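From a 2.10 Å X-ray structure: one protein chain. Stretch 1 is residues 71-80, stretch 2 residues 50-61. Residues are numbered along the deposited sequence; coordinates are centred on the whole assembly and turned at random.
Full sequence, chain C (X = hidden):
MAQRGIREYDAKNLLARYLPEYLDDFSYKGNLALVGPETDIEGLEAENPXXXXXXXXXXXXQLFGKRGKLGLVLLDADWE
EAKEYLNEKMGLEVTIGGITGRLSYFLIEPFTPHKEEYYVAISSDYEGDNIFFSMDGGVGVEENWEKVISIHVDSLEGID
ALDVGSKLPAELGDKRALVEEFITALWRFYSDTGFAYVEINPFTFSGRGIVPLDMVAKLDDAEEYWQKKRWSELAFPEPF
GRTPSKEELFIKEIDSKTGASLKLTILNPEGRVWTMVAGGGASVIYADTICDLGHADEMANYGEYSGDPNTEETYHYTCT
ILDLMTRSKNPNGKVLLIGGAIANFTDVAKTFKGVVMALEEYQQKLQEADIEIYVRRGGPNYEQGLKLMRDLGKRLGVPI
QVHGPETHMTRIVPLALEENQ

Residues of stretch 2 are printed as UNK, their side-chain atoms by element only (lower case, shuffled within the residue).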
# COMPACT_ATOMS: atom_id res chain seq x y z
N GLY C 71 -77.83 24.76 28.44
CA GLY C 71 -78.36 23.99 29.56
C GLY C 71 -77.78 22.59 29.64
O GLY C 71 -78.52 21.62 29.87
N LEU C 72 -76.45 22.48 29.44
CA LEU C 72 -75.73 21.21 29.44
C LEU C 72 -74.81 20.99 30.65
O LEU C 72 -74.46 19.84 30.93
CB LEU C 72 -74.95 21.04 28.13
CG LEU C 72 -75.77 20.56 26.94
CD1 LEU C 72 -75.28 21.17 25.66
CD2 LEU C 72 -75.76 19.05 26.84
N VAL C 73 -74.44 22.06 31.38
CA VAL C 73 -73.58 21.96 32.57
C VAL C 73 -74.38 21.43 33.76
O VAL C 73 -75.41 22.02 34.11
CB VAL C 73 -72.86 23.30 32.90
CG1 VAL C 73 -71.95 23.15 34.11
CG2 VAL C 73 -72.08 23.83 31.71
N LEU C 74 -73.92 20.33 34.38
CA LEU C 74 -74.55 19.75 35.56
C LEU C 74 -73.77 20.25 36.78
O LEU C 74 -72.59 19.92 36.92
CB LEU C 74 -74.57 18.21 35.50
CG LEU C 74 -75.60 17.52 36.40
CD1 LEU C 74 -76.92 17.32 35.67
CD2 LEU C 74 -75.09 16.19 36.89
N LEU C 75 -74.41 21.09 37.62
CA LEU C 75 -73.78 21.70 38.80
C LEU C 75 -74.21 21.06 40.12
O LEU C 75 -75.39 20.74 40.30
CB LEU C 75 -74.06 23.20 38.84
CG LEU C 75 -73.39 24.04 37.77
CD1 LEU C 75 -74.41 24.54 36.75
CD2 LEU C 75 -72.66 25.20 38.38
N ASP C 76 -73.25 20.92 41.05
CA ASP C 76 -73.39 20.37 42.41
C ASP C 76 -74.09 19.00 42.43
O ASP C 76 -75.30 18.92 42.69
CB ASP C 76 -74.07 21.40 43.35
CG ASP C 76 -73.94 21.16 44.84
OD1 ASP C 76 -73.22 20.21 45.23
OD2 ASP C 76 -74.53 21.94 45.63
N ALA C 77 -73.33 17.93 42.13
CA ALA C 77 -73.86 16.57 42.09
C ALA C 77 -72.95 15.51 42.73
O ALA C 77 -71.78 15.77 43.02
CB ALA C 77 -74.20 16.19 40.65
N ASP C 78 -73.53 14.33 43.00
CA ASP C 78 -72.85 13.17 43.58
C ASP C 78 -72.21 12.39 42.44
O ASP C 78 -72.63 12.56 41.29
CB ASP C 78 -73.88 12.24 44.27
CG ASP C 78 -74.83 12.88 45.29
OD1 ASP C 78 -74.63 14.07 45.61
OD2 ASP C 78 -75.76 12.18 45.75
N TRP C 79 -71.23 11.50 42.74
CA TRP C 79 -70.59 10.64 41.74
C TRP C 79 -71.62 9.74 41.03
O TRP C 79 -71.49 9.51 39.82
CB TRP C 79 -69.42 9.84 42.34
CG TRP C 79 -68.90 8.75 41.45
CD1 TRP C 79 -69.01 7.40 41.66
CD2 TRP C 79 -68.28 8.91 40.16
NE1 TRP C 79 -68.47 6.72 40.59
CE2 TRP C 79 -68.01 7.62 39.67
CE3 TRP C 79 -67.91 10.02 39.39
CZ2 TRP C 79 -67.38 7.41 38.43
CZ3 TRP C 79 -67.31 9.82 38.16
CH2 TRP C 79 -67.04 8.52 37.70
N GLU C 80 -72.66 9.28 41.78
CA GLU C 80 -73.78 8.48 41.26
C GLU C 80 -74.55 9.34 40.26
O GLU C 80 -74.72 8.95 39.10
CB GLU C 80 -74.72 8.05 42.41
CG GLU C 80 -74.42 6.69 43.02
CD GLU C 80 -75.49 6.16 43.97
OE1 GLU C 80 -76.14 6.97 44.67
OE2 GLU C 80 -75.66 4.92 44.02
N UNK C 50 -61.07 10.76 44.77
CA UNK C 50 -61.78 12.01 45.11
C UNK C 50 -63.20 12.12 44.52
O UNK C 50 -64.04 12.81 45.09
c UNK C 50 -61.48 13.98 42.28
c UNK C 50 -60.94 13.24 44.75
c UNK C 50 -62.58 14.97 39.91
c UNK C 50 -62.74 14.60 42.31
c UNK C 50 -59.52 12.94 42.63
n UNK C 50 -59.61 13.24 41.29
c UNK C 50 -63.28 15.08 41.12
c UNK C 50 -60.80 13.87 41.04
c UNK C 50 -60.64 13.37 43.28
c UNK C 50 -61.35 14.35 39.84
N UNK C 51 -63.46 11.46 43.36
CA UNK C 51 -64.75 11.45 42.66
C UNK C 51 -65.91 11.05 43.56
O UNK C 51 -66.93 11.75 43.61
c UNK C 51 -63.68 9.77 39.28
c UNK C 51 -64.64 12.05 39.45
c UNK C 51 -64.70 10.51 41.44
c UNK C 51 -63.91 10.94 40.21
N UNK C 52 -65.75 9.93 44.28
CA UNK C 52 -66.77 9.35 45.14
C UNK C 52 -67.09 10.17 46.42
O UNK C 52 -68.20 10.04 46.94
n UNK C 52 -66.79 3.24 45.15
c UNK C 52 -66.40 7.89 45.50
c UNK C 52 -65.94 5.53 44.64
c UNK C 52 -67.16 4.64 44.81
c UNK C 52 -66.30 6.97 44.27
N UNK C 53 -66.15 11.02 46.88
CA UNK C 53 -66.28 11.80 48.12
C UNK C 53 -66.38 13.35 47.96
O UNK C 53 -66.33 14.07 48.96
c UNK C 53 -65.11 11.43 49.07
o UNK C 53 -63.92 11.16 48.31
c UNK C 53 -65.44 10.25 49.96
N UNK C 54 -66.52 13.85 46.72
CA UNK C 54 -66.60 15.30 46.45
C UNK C 54 -67.87 15.67 45.67
O UNK C 54 -68.40 14.82 44.95
c UNK C 54 -65.14 17.29 45.68
c UNK C 54 -65.31 15.77 45.72
o UNK C 54 -64.17 15.19 46.35
N UNK C 55 -68.35 16.93 45.82
CA UNK C 55 -69.49 17.43 45.04
C UNK C 55 -68.91 17.82 43.67
O UNK C 55 -67.87 18.47 43.60
c UNK C 55 -70.22 18.60 45.72
c UNK C 55 -74.43 17.12 45.99
n UNK C 55 -73.15 17.42 45.78
n UNK C 55 -75.35 17.47 45.10
c UNK C 55 -71.07 18.20 46.93
c UNK C 55 -72.06 17.06 46.69
n UNK C 55 -74.80 16.45 47.08
N UNK C 56 -69.56 17.36 42.60
CA UNK C 56 -69.08 17.49 41.23
C UNK C 56 -69.82 18.48 40.32
O UNK C 56 -70.87 19.03 40.66
c UNK C 56 -68.49 14.92 41.34
c UNK C 56 -68.78 13.64 40.67
c UNK C 56 -69.10 16.09 40.56
c UNK C 56 -66.98 15.07 41.51
N UNK C 57 -69.18 18.71 39.14
CA UNK C 57 -69.62 19.46 37.97
C UNK C 57 -69.25 18.57 36.76
O UNK C 57 -68.10 18.13 36.65
c UNK C 57 -68.99 20.88 37.84
c UNK C 57 -69.34 21.75 39.04
c UNK C 57 -69.43 21.59 36.56
N UNK C 58 -70.21 18.30 35.89
CA UNK C 58 -69.96 17.51 34.69
C UNK C 58 -70.57 18.26 33.49
O UNK C 58 -71.74 18.67 33.53
c UNK C 58 -71.73 15.76 35.29
c UNK C 58 -70.31 16.00 34.81
c UNK C 58 -70.01 15.22 33.53
N UNK C 59 -69.74 18.53 32.48
CA UNK C 59 -70.09 19.30 31.29
C UNK C 59 -69.38 18.77 30.02
O UNK C 59 -68.27 18.25 30.14
n UNK C 59 -66.63 24.08 33.63
c UNK C 59 -69.76 20.80 31.51
c UNK C 59 -68.18 22.52 32.47
c UNK C 59 -66.99 22.65 33.38
c UNK C 59 -68.33 21.10 31.96
N UNK C 60 -69.98 18.91 28.80
CA UNK C 60 -69.29 18.43 27.59
C UNK C 60 -68.05 19.26 27.23
O UNK C 60 -68.09 20.50 27.28
c UNK C 60 -70.37 18.49 26.51
c UNK C 60 -71.33 19.50 26.98
c UNK C 60 -71.29 19.52 28.47
N UNK C 61 -66.94 18.57 26.91
CA UNK C 61 -65.65 19.16 26.56
C UNK C 61 -65.32 18.90 25.08
O UNK C 61 -64.36 18.20 24.77
c UNK C 61 -64.55 18.64 27.50
o UNK C 61 -63.27 20.58 26.94
c UNK C 61 -63.32 19.53 27.62
o UNK C 61 -62.41 19.17 28.40

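Position 50 carries one carbon, then fused five- and six-membered rings holding eight carbons and one nitrogen. It touches nothing on stretch 1, and the indole composition alone makes it Trp50.

Position 51 has four carbons, forked at the second. One terminal carbon lies over a face of the Trp79 ring, 25° off the normal, and the other branch tip also reaches the ring. The fork identifies Leu51: CD1 is 4.1 Å from the centroid of the Trp79 six-membered ring, a CH-pi contact, and CD2 is 3.7 Å from Trp79 CZ3.

Position 52 shows four carbons in a row ending in nitrogen; a chain carbon packs near the Trp79 ring. This is Lys52, with CG 3.8 Å from Trp79 CD1, while the end of the chain leads away.

Positions 53 and 54 each have one carbon bearing an oxygen and a carbon, and both point away from stretch 1. They are Thr53 and Thr54; Thr54 OG1 donates to Trp50 O at 2.7 Å.

Position 55 has three carbons, a nitrogen, then a carbon with two more nitrogens, and its nitrogens reach Asp76 and Asp78. The guanidinium marks Arg55. NE forms a salt bridge with Asp76 OD1 (2.8 Å), and NH2 donates to Asp76 O (2.8 Å, 158°). NH1 lies 2.8 Å from Asp78 OD1, but that oxygen sits over the guanidinium face, so this salt bridge rests on charge without a directed N-H.

Position 56 again has four carbons forked at the second, with a methyl near the Trp79 ring edge. This is Leu56, whose CD1 is 3.7 Å from Trp79 CA and 3.9 Å from CE3 of the same residue.

Positions 57 and 58 each hold three carbons, branched at the first; a branch carbon meets Val73 from 57 and Leu74 from 58. They are Val57 (CG1 to Val73 CG1, 3.8 Å) and Val58 (CG1 to Leu74 CD2, 3.7 Å).

Position 59 is an unbranched four-carbon chain ending in nitrogen, its first carbon by Val73: Lys59, with CB 3.8 Å from Val73 CG2 and NZ bonded elsewhere in the structure.

Position 60 has three carbons closing a ring onto the backbone nitrogen, lying against Leu72: Pro60, with CD 4.0 Å from Leu72 CB.

Position 61 has two carbons, the second bearing two oxygens, beyond reach of stretch 1: Asp61.

The contact is built on antiparallel pairing. Leu74 and Val58 exchange two hydrogen bonds (Leu74 N to Val58 O, 2.9 Å; Val58 N to Leu74 O, 3.1 Å), as do Ala77 and Leu56 (Leu56 N to Ala77 O, 2.8 Å; Ala77 N to Leu56 O, 3.1 Å). Arg55 adds charge pairing at the turn, and Trp79 packs against Leu51 and Leu56; together the stretches bury 835 Å².

Stretch 2 (50-61) WLKTTRLVVKPD
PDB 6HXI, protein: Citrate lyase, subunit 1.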